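PDB 3VSF: ricin B lectin from Clostridium thermocellum, which probably hydrolyses beta-1,3-galactan as an exo-acting family 43 glycoside hydrolase and binds beta-D-galactose in its ricin-type lectin domain. Local coordinates for residues 295-304 and 347-355; 322-330 and 337-345. All coordinates share one frame; numbering follows the deposited sequence.

Contact 1: 295-304 and 347-355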
loop_
_atom_site.group_PDB
_atom_site.type_symbol
_atom_site.label_atom_id
_atom_site.label_comp_id
_atom_site.label_asym_id
_atom_site.label_seq_id
_atom_site.Cartn_x
_atom_site.Cartn_y
_atom_site.Cartn_z
ATOM N N VAL A 295 4.589 -10.212 -6.203
ATOM C CA VAL A 295 5.701 -10.124 -7.142
ATOM C C VAL A 295 6.714 -11.225 -6.846
ATOM O O VAL A 295 7.453 -11.157 -5.864
ATOM C CB VAL A 295 6.396 -8.753 -7.075
ATOM C CG1 VAL A 295 7.544 -8.694 -8.068
ATOM C CG2 VAL A 295 5.395 -7.640 -7.344
ATOM N N GLN A 296 6.740 -12.241 -7.702
ATOM C CA GLN A 296 7.577 -13.414 -7.477
ATOM C C GLN A 296 8.890 -13.332 -8.250
ATOM O O GLN A 296 8.919 -12.901 -9.404
ATOM C CB GLN A 296 6.809 -14.683 -7.854
ATOM C CG GLN A 296 7.524 -15.981 -7.524
ATOM C CD GLN A 296 6.587 -17.173 -7.544
ATOM O OE1 GLN A 296 5.461 -17.098 -7.052
ATOM N NE2 GLN A 296 7.045 -18.279 -8.120
ATOM N N GLY A 297 9.977 -13.745 -7.604
ATOM C CA GLY A 297 11.292 -13.710 -8.217
ATOM C C GLY A 297 12.192 -14.837 -7.747
ATOM O O GLY A 297 11.720 -15.835 -7.202
ATOM N N SER A 298 13.494 -14.674 -7.959
ATOM C CA SER A 298 14.469 -15.697 -7.592
ATOM C C SER A 298 14.666 -15.790 -6.080
ATOM O O SER A 298 14.820 -16.881 -5.532
ATOM C CB SER A 298 15.809 -15.430 -8.282
ATOM O OG SER A 298 16.313 -14.149 -7.944
ATOM N N SER A 299 14.659 -14.641 -5.413
ATOM C CA SER A 299 14.852 -14.592 -3.968
ATOM C C SER A 299 13.619 -15.099 -3.225
ATOM O O SER A 299 13.727 -15.891 -2.288
ATOM C CB SER A 299 15.186 -13.168 -3.520
ATOM O OG SER A 299 16.318 -12.670 -4.210
ATOM N N GLY A 300 12.447 -14.638 -3.649
ATOM C CA GLY A 300 11.197 -15.038 -3.030
ATOM C C GLY A 300 10.013 -14.280 -3.592
ATOM O O GLY A 300 9.983 -13.949 -4.778
ATOM N N THR A 301 9.033 -13.999 -2.740
ATOM C CA THR A 301 7.837 -13.282 -3.164
ATOM C C THR A 301 7.595 -12.033 -2.320
ATOM O O THR A 301 7.564 -12.099 -1.091
ATOM C CB THR A 301 6.588 -14.182 -3.103
ATOM O OG1 THR A 301 6.739 -15.277 -4.017
ATOM C CG2 THR A 301 5.342 -13.393 -3.471
ATOM N N SER A 302 7.428 -10.898 -2.990
ATOM C CA SER A 302 7.116 -9.642 -2.317
ATOM C C SER A 302 5.801 -9.074 -2.841
ATOM O O SER A 302 5.638 -8.873 -4.043
ATOM C CB SER A 302 8.242 -8.626 -2.515
ATOM O OG SER A 302 9.460 -9.099 -1.971
ATOM N N TYR A 303 4.867 -8.816 -1.934
ATOM C CA TYR A 303 3.556 -8.304 -2.314
ATOM C C TYR A 303 3.564 -6.788 -2.494
ATOM O O TYR A 303 3.941 -6.047 -1.589
ATOM C CB TYR A 303 2.503 -8.721 -1.284
ATOM C CG TYR A 303 2.218 -10.207 -1.285
ATOM C CD1 TYR A 303 1.036 -10.706 -1.816
ATOM C CD2 TYR A 303 3.138 -11.112 -0.770
ATOM C CE1 TYR A 303 0.774 -12.063 -1.824
ATOM C CE2 TYR A 303 2.884 -12.469 -0.774
ATOM C CZ TYR A 303 1.700 -12.941 -1.302
ATOM O OH TYR A 303 1.444 -14.292 -1.308
ATOM N N LEU A 304 3.147 -6.337 -3.674
ATOM C CA LEU A 304 3.131 -4.913 -3.991
ATOM C C LEU A 304 1.765 -4.284 -3.735
ATOM O O LEU A 304 0.735 -4.826 -4.130
ATOM C CB LEU A 304 3.540 -4.684 -5.447
ATOM C CG LEU A 304 3.377 -3.258 -5.977
ATOM C CD1 LEU A 304 4.203 -2.277 -5.159
ATOM C CD2 LEU A 304 3.754 -3.182 -7.448
ATOM N N ASP A 347 13.064 -4.774 -7.647
ATOM C CA ASP A 347 13.784 -5.675 -8.538
ATOM C C ASP A 347 12.906 -6.884 -8.838
ATOM O O ASP A 347 13.006 -7.916 -8.175
ATOM C CB ASP A 347 15.107 -6.118 -7.910
ATOM C CG ASP A 347 16.044 -6.764 -8.917
ATOM O OD1 ASP A 347 16.128 -6.265 -10.060
ATOM O OD2 ASP A 347 16.696 -7.771 -8.567
ATOM N N ALA A 348 12.039 -6.743 -9.837
ATOM C CA ALA A 348 11.061 -7.773 -10.173
ATOM C C ALA A 348 11.703 -9.135 -10.418
ATOM O O ALA A 348 11.109 -10.173 -10.121
ATOM C CB ALA A 348 10.238 -7.346 -11.381
ATOM N N SER A 349 12.916 -9.126 -10.960
ATOM C CA SER A 349 13.635 -10.360 -11.253
ATOM C C SER A 349 13.878 -11.187 -9.992
ATOM O O SER A 349 13.610 -12.387 -9.966
ATOM C CB SER A 349 14.962 -10.051 -11.947
ATOM O OG SER A 349 15.765 -9.192 -11.156
ATOM N N SER A 350 14.385 -10.538 -8.949
ATOM C CA SER A 350 14.689 -11.225 -7.698
ATOM C C SER A 350 13.449 -11.382 -6.823
ATOM O O SER A 350 13.407 -12.235 -5.938
ATOM C CB SER A 350 15.789 -10.485 -6.932
ATOM O OG SER A 350 15.384 -9.168 -6.605
ATOM N N GLY A 351 12.438 -10.557 -7.077
ATOM C CA GLY A 351 11.226 -10.571 -6.280
ATOM C C GLY A 351 11.424 -9.850 -4.962
ATOM O O GLY A 351 11.039 -10.349 -3.904
ATOM N N ILE A 352 12.030 -8.669 -5.027
ATOM C CA ILE A 352 12.326 -7.891 -3.830
ATOM C C ILE A 352 11.798 -6.465 -3.931
ATOM O O ILE A 352 12.077 -5.756 -4.897
ATOM C CB ILE A 352 13.842 -7.838 -3.552
ATOM C CG1 ILE A 352 14.385 -9.240 -3.274
ATOM C CG2 ILE A 352 14.137 -6.910 -2.385
ATOM C CD1 ILE A 352 15.873 -9.276 -3.003
ATOM N N ILE A 353 11.031 -6.052 -2.926
ATOM C CA ILE A 353 10.525 -4.687 -2.857
ATOM C C ILE A 353 10.900 -4.058 -1.519
ATOM O O ILE A 353 10.382 -4.448 -0.473
ATOM C CB ILE A 353 8.996 -4.636 -3.032
ATOM C CG1 ILE A 353 8.569 -5.437 -4.265
ATOM C CG2 ILE A 353 8.518 -3.195 -3.133
ATOM C CD1 ILE A 353 7.071 -5.486 -4.475
ATOM N N SER A 354 11.804 -3.084 -1.556
ATOM C CA SER A 354 12.281 -2.451 -0.332
ATOM C C SER A 354 12.411 -0.938 -0.475
ATOM O O SER A 354 12.042 -0.363 -1.500
ATOM C CB SER A 354 13.625 -3.049 0.091
ATOM O OG SER A 354 14.626 -2.791 -0.878
ATOM N N GLU A 355 12.941 -0.304 0.566
ATOM C CA GLU A 355 13.117 1.142 0.580
ATOM C C GLU A 355 14.362 1.548 -0.201
ATOM O O GLU A 355 15.354 0.821 -0.225
ATOM C CB GLU A 355 13.222 1.647 2.021
ATOM C CG GLU A 355 13.386 3.154 2.147
ATOM C CD GLU A 355 13.565 3.603 3.583
ATOM O OE1 GLU A 355 13.425 4.816 3.850
ATOM O OE2 GLU A 355 13.848 2.746 4.447
#
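The turn G297-G300 lies against the turn A348-G351, so that two beta hairpins from different sheets pack with their turns together and their strands crossing. The first belongs to the last blade of the five-bladed propeller characteristic of family 43; the second carries a G1 beta bulge, with G351 and I352 together facing D347. Backbone bonds join the two turns. S298 N donates to S349 O at 3.0 Å, in the carbonyl plane and on a lone pair. S299 N reaches S350 O at 2.8 Å, tilted 16° from that plane, while G300 N adds a weak third bond to the same oxygen. The close fit is consistent with glycine at both positions: G297 CA and G351 CA lie 3.7 Å apart, and neither residue has a side chain to hold the backbones apart.

Apolar packing follows where the strands diverge, their axes turned 61° from each other. I353 lays CD1 against V295 CG2, 4.0 Å away, and L304 CB, 3.7 Å away, with the side chains of V295 and I353 crossing roughly at right angles. On the solvent side I352 CD1 rests near S299 OG.

One side-chain hydrogen bond crosses between the segments. With OG of S302 beside its own backbone N and anti to the carbonyl carbon (chi1 -61°), the hydroxyl donates to G351 O at 2.8 Å, arriving from above the carbonyl plane.

Contact 2: 322-330 and 337-345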
loop_
_atom_site.group_PDB
_atom_site.type_symbol
_atom_site.label_atom_id
_atom_site.label_comp_id
_atom_site.label_asym_id
_atom_site.label_seq_id
_atom_site.Cartn_x
_atom_site.Cartn_y
_atom_site.Cartn_z
ATOM N N GLN A 322 -2.267 11.180 -8.549
ATOM C CA GLN A 322 -0.949 10.559 -8.491
ATOM C C GLN A 322 -1.037 9.148 -7.918
ATOM O O GLN A 322 -2.081 8.742 -7.409
ATOM C CB GLN A 322 0.003 11.423 -7.663
ATOM C CG GLN A 322 0.287 12.783 -8.286
ATOM C CD GLN A 322 0.595 13.853 -7.257
ATOM O OE1 GLN A 322 0.240 13.726 -6.086
ATOM N NE2 GLN A 322 1.256 14.920 -7.692
ATOM N N TYR A 323 0.059 8.399 -8.006
ATOM C CA TYR A 323 0.068 7.014 -7.549
ATOM C C TYR A 323 0.990 6.807 -6.351
ATOM O O TYR A 323 1.976 7.525 -6.181
ATOM C CB TYR A 323 0.471 6.075 -8.688
ATOM C CG TYR A 323 -0.284 6.322 -9.973
ATOM C CD1 TYR A 323 -1.588 5.873 -10.133
ATOM C CD2 TYR A 323 0.308 7.006 -11.027
ATOM C CE1 TYR A 323 -2.283 6.099 -11.306
ATOM C CE2 TYR A 323 -0.378 7.236 -12.203
ATOM C CZ TYR A 323 -1.672 6.781 -12.337
ATOM O OH TYR A 323 -2.357 7.010 -13.508
ATOM N N VAL A 324 0.659 5.820 -5.527
ATOM C CA VAL A 324 1.463 5.483 -4.361
ATOM C C VAL A 324 1.677 3.977 -4.278
ATOM O O VAL A 324 0.750 3.225 -3.978
ATOM C CB VAL A 324 0.801 5.971 -3.058
ATOM C CG1 VAL A 324 1.531 5.411 -1.846
ATOM C CG2 VAL A 324 0.766 7.491 -3.013
ATOM N N TRP A 325 2.901 3.538 -4.552
ATOM C CA TRP A 325 3.235 2.120 -4.476
ATOM C C TRP A 325 4.132 1.824 -3.280
ATOM O O TRP A 325 5.143 2.494 -3.065
ATOM C CB TRP A 325 3.906 1.648 -5.769
ATOM C CG TRP A 325 2.974 1.587 -6.940
ATOM C CD1 TRP A 325 1.688 2.041 -6.989
ATOM C CD2 TRP A 325 3.254 1.034 -8.231
ATOM N NE1 TRP A 325 1.151 1.808 -8.233
ATOM C CE2 TRP A 325 2.092 1.191 -9.014
ATOM C CE3 TRP A 325 4.375 0.422 -8.802
ATOM C CZ2 TRP A 325 2.019 0.758 -10.336
ATOM C CZ3 TRP A 325 4.301 -0.005 -10.115
ATOM C CH2 TRP A 325 3.131 0.164 -10.867
ATOM N N LEU A 326 3.750 0.816 -2.503
ATOM C CA LEU A 326 4.497 0.434 -1.315
ATOM C C LEU A 326 4.523 -1.082 -1.184
ATOM O O LEU A 326 3.645 -1.767 -1.708
ATOM C CB LEU A 326 3.860 1.047 -0.067
ATOM C CG LEU A 326 3.686 2.566 -0.055
ATOM C CD1 LEU A 326 2.811 2.991 1.108
ATOM C CD2 LEU A 326 5.034 3.266 0.001
ATOM N N PRO A 327 5.536 -1.616 -0.490
ATOM C CA PRO A 327 5.599 -3.058 -0.245
ATOM C C PRO A 327 4.680 -3.464 0.901
ATOM O O PRO A 327 4.632 -2.780 1.922
ATOM C CB PRO A 327 7.059 -3.274 0.153
ATOM C CG PRO A 327 7.459 -1.985 0.781
ATOM C CD PRO A 327 6.727 -0.913 0.022
ATOM N N LEU A 328 3.950 -4.560 0.723
ATOM C CA LEU A 328 3.106 -5.096 1.783
ATOM C C LEU A 328 3.844 -6.221 2.499
ATOM O O LEU A 328 3.998 -7.315 1.958
ATOM C CB LEU A 328 1.782 -5.609 1.215
ATOM C CG LEU A 328 0.797 -6.197 2.228
ATOM C CD1 LEU A 328 0.382 -5.145 3.245
ATOM C CD2 LEU A 328 -0.421 -6.777 1.525
ATOM N N ASN A 329 4.301 -5.946 3.716
ATOM C CA ASN A 329 5.106 -6.904 4.464
ATOM C C ASN A 329 4.290 -7.753 5.434
ATOM O O ASN A 329 3.337 -7.272 6.047
ATOM C CB ASN A 329 6.232 -6.181 5.208
ATOM C CG ASN A 329 7.161 -5.430 4.272
ATOM O OD1 ASN A 329 7.457 -5.892 3.170
ATOM N ND2 ASN A 329 7.623 -4.263 4.707
ATOM N N PHE A 330 4.673 -9.018 5.566
ATOM C CA PHE A 330 3.989 -9.941 6.463
ATOM C C PHE A 330 4.861 -10.316 7.659
ATOM O O PHE A 330 5.682 -11.228 7.572
ATOM C CB PHE A 330 3.575 -11.210 5.712
ATOM C CG PHE A 330 2.453 -11.004 4.734
ATOM C CD1 PHE A 330 1.151 -11.345 5.071
ATOM C CD2 PHE A 330 2.695 -10.473 3.477
ATOM C CE1 PHE A 330 0.115 -11.159 4.174
ATOM C CE2 PHE A 330 1.663 -10.285 2.577
ATOM C CZ PHE A 330 0.371 -10.628 2.926
ATOM N N GLU A 337 2.049 -5.425 7.664
ATOM C CA GLU A 337 2.678 -4.118 7.791
ATOM C C GLU A 337 2.702 -3.397 6.449
ATOM O O GLU A 337 3.013 -3.996 5.420
ATOM C CB GLU A 337 4.104 -4.269 8.325
ATOM C CG GLU A 337 5.027 -3.104 8.000
ATOM C CD GLU A 337 6.479 -3.396 8.339
ATOM O OE1 GLU A 337 7.374 -2.785 7.716
ATOM O OE2 GLU A 337 6.728 -4.234 9.231
ATOM N N LEU A 338 2.373 -2.110 6.465
ATOM C CA LEU A 338 2.389 -1.305 5.251
ATOM C C LEU A 338 3.136 0.003 5.500
ATOM O O LEU A 338 2.533 1.006 5.877
ATOM C CB LEU A 338 0.961 -1.035 4.767
ATOM C CG LEU A 338 0.770 -0.528 3.335
ATOM C CD1 LEU A 338 0.938 0.981 3.245
ATOM C CD2 LEU A 338 1.712 -1.243 2.375
ATOM N N PRO A 339 4.460 -0.015 5.296
ATOM C CA PRO A 339 5.324 1.141 5.550
ATOM C C PRO A 339 5.285 2.144 4.406
ATOM O O PRO A 339 4.994 1.766 3.272
ATOM C CB PRO A 339 6.713 0.509 5.632
ATOM C CG PRO A 339 6.630 -0.652 4.701
ATOM C CD PRO A 339 5.225 -1.183 4.826
ATOM N N TYR A 340 5.574 3.405 4.704
ATOM C CA TYR A 340 5.644 4.430 3.669
ATOM C C TYR A 340 7.081 4.850 3.390
ATOM O O TYR A 340 7.765 5.382 4.264
ATOM C CB TYR A 340 4.816 5.658 4.048
ATOM C CG TYR A 340 5.004 6.818 3.094
ATOM C CD1 TYR A 340 4.304 6.878 1.895
ATOM C CD2 TYR A 340 5.887 7.848 3.387
ATOM C CE1 TYR A 340 4.476 7.933 1.017
ATOM C CE2 TYR A 340 6.066 8.908 2.515
ATOM C CZ TYR A 340 5.357 8.946 1.333
ATOM O OH TYR A 340 5.531 9.998 0.465
ATOM N N TYR A 341 7.529 4.608 2.165
ATOM C CA TYR A 341 8.835 5.063 1.719
ATOM C C TYR A 341 8.637 6.115 0.638
ATOM O O TYR A 341 7.952 5.870 -0.353
ATOM C CB TYR A 341 9.649 3.894 1.165
ATOM C CG TYR A 341 9.801 2.735 2.124
ATOM C CD1 TYR A 341 9.999 2.950 3.481
ATOM C CD2 TYR A 341 9.741 1.423 1.670
ATOM C CE1 TYR A 341 10.138 1.890 4.360
ATOM C CE2 TYR A 341 9.878 0.358 2.540
ATOM C CZ TYR A 341 10.077 0.598 3.883
ATOM O OH TYR A 341 10.211 -0.462 4.751
ATOM N N ASP A 342 9.227 7.291 0.829
ATOM C CA ASP A 342 9.100 8.362 -0.151
ATOM C C ASP A 342 9.658 7.907 -1.495
ATOM O O ASP A 342 9.278 8.423 -2.546
ATOM C CB ASP A 342 9.818 9.622 0.332
ATOM C CG ASP A 342 9.338 10.873 -0.376
ATOM O OD1 ASP A 342 8.344 11.474 0.087
ATOM O OD2 ASP A 342 9.950 11.255 -1.395
ATOM N N SER A 343 10.562 6.934 -1.449
ATOM C CA SER A 343 11.120 6.328 -2.653
ATOM C C SER A 343 11.260 4.822 -2.454
ATOM O O SER A 343 11.760 4.367 -1.426
ATOM C CB SER A 343 12.479 6.945 -2.989
ATOM O OG SER A 343 12.364 8.335 -3.238
ATOM N N VAL A 344 10.812 4.051 -3.440
ATOM C CA VAL A 344 10.828 2.597 -3.339
ATOM C C VAL A 344 11.676 1.962 -4.436
ATOM O O VAL A 344 11.573 2.334 -5.603
ATOM C CB VAL A 344 9.401 2.016 -3.410
ATOM C CG1 VAL A 344 9.442 0.495 -3.417
ATOM C CG2 VAL A 344 8.562 2.528 -2.251
ATOM N N LYS A 345 12.514 1.003 -4.056
ATOM C CA LYS A 345 13.321 0.271 -5.025
ATOM C C LYS A 345 12.700 -1.092 -5.309
ATOM O O LYS A 345 12.314 -1.811 -4.388
ATOM C CB LYS A 345 14.754 0.098 -4.522
ATOM C CG LYS A 345 15.706 -0.460 -5.568
ATOM C CD LYS A 345 16.458 -1.677 -5.053
ATOM C CE LYS A 345 17.377 -2.245 -6.123
ATOM N NZ LYS A 345 18.089 -3.467 -5.656
HETATM O O HOH W 1 10.366 -3.136 3.541
#
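The side chains of Y341 and P327 cross at about a right angle, P327 CG coming within 3.8 Å of Y341 CE2. At the edge of the Y341 ring, in its plane, sits a water 2.9 Å from Y341 OH; N329 ND2 donates to the same water at 3.2 Å, bridging phenol and amide. That amide and the carboxylate of E337 run side by side but stand 86° apart in plane, joined by a weak bond of 3.4 Å from N329 ND2 to E337 OE1. The stronger partner of E337 is R419, salt-bridged to OE2.

At the backbone, N329 and E337 form an antiparallel hydrogen-bonded pair: N329 N to E337 O is 2.9 Å, and E337 N to N329 O is 2.8 Å. Beyond E337 the segment 337-345 leaves the strand, and apolar contacts take over. L326, its CG anti to the carbonyl carbon (chi1 -56°), sets CD1 against L338 CD1 at 3.5 Å and near P339 O, the two leucine side chains crossing at about a right angle, while CD2 comes 4.1 Å from Y340 CD1. V344 CG2 packs on the backbone at W325 O.

Strand 322-330 lies between strand 301-309 and the short outermost strand 336-337 of the last propeller blade, while the chain beyond runs alongside the lectin domain, Y340 O accepting a hydrogen bond from S439 OG, and then enters strand 343-347, between strands 41-43 and 352-355.

In the fold
Contacts 1 and 2 have centres 13 Å apart and share two sheets. In the propeller blade, strand 301-309 of contact 1 pairs with strand 322-330 of contact 2, with a probable hydrogen bond of 2.7 Å between Y303 O and L328 N. In the small sheet, S354 O lies 2.9 Å from K345 N, again probably hydrogen-bonded. I353 connects the two apolar clusters by also touching P327 and V344. Contact 1 is remote from the galactose sites, whereas in contact 2 the Y340 side chain is about 6 Å from that of N440, which binds beta-D-galactose in another structure of the protein but has none here. Segment 337-345 begins at the blade's outermost strand and passes beside the lectin domain.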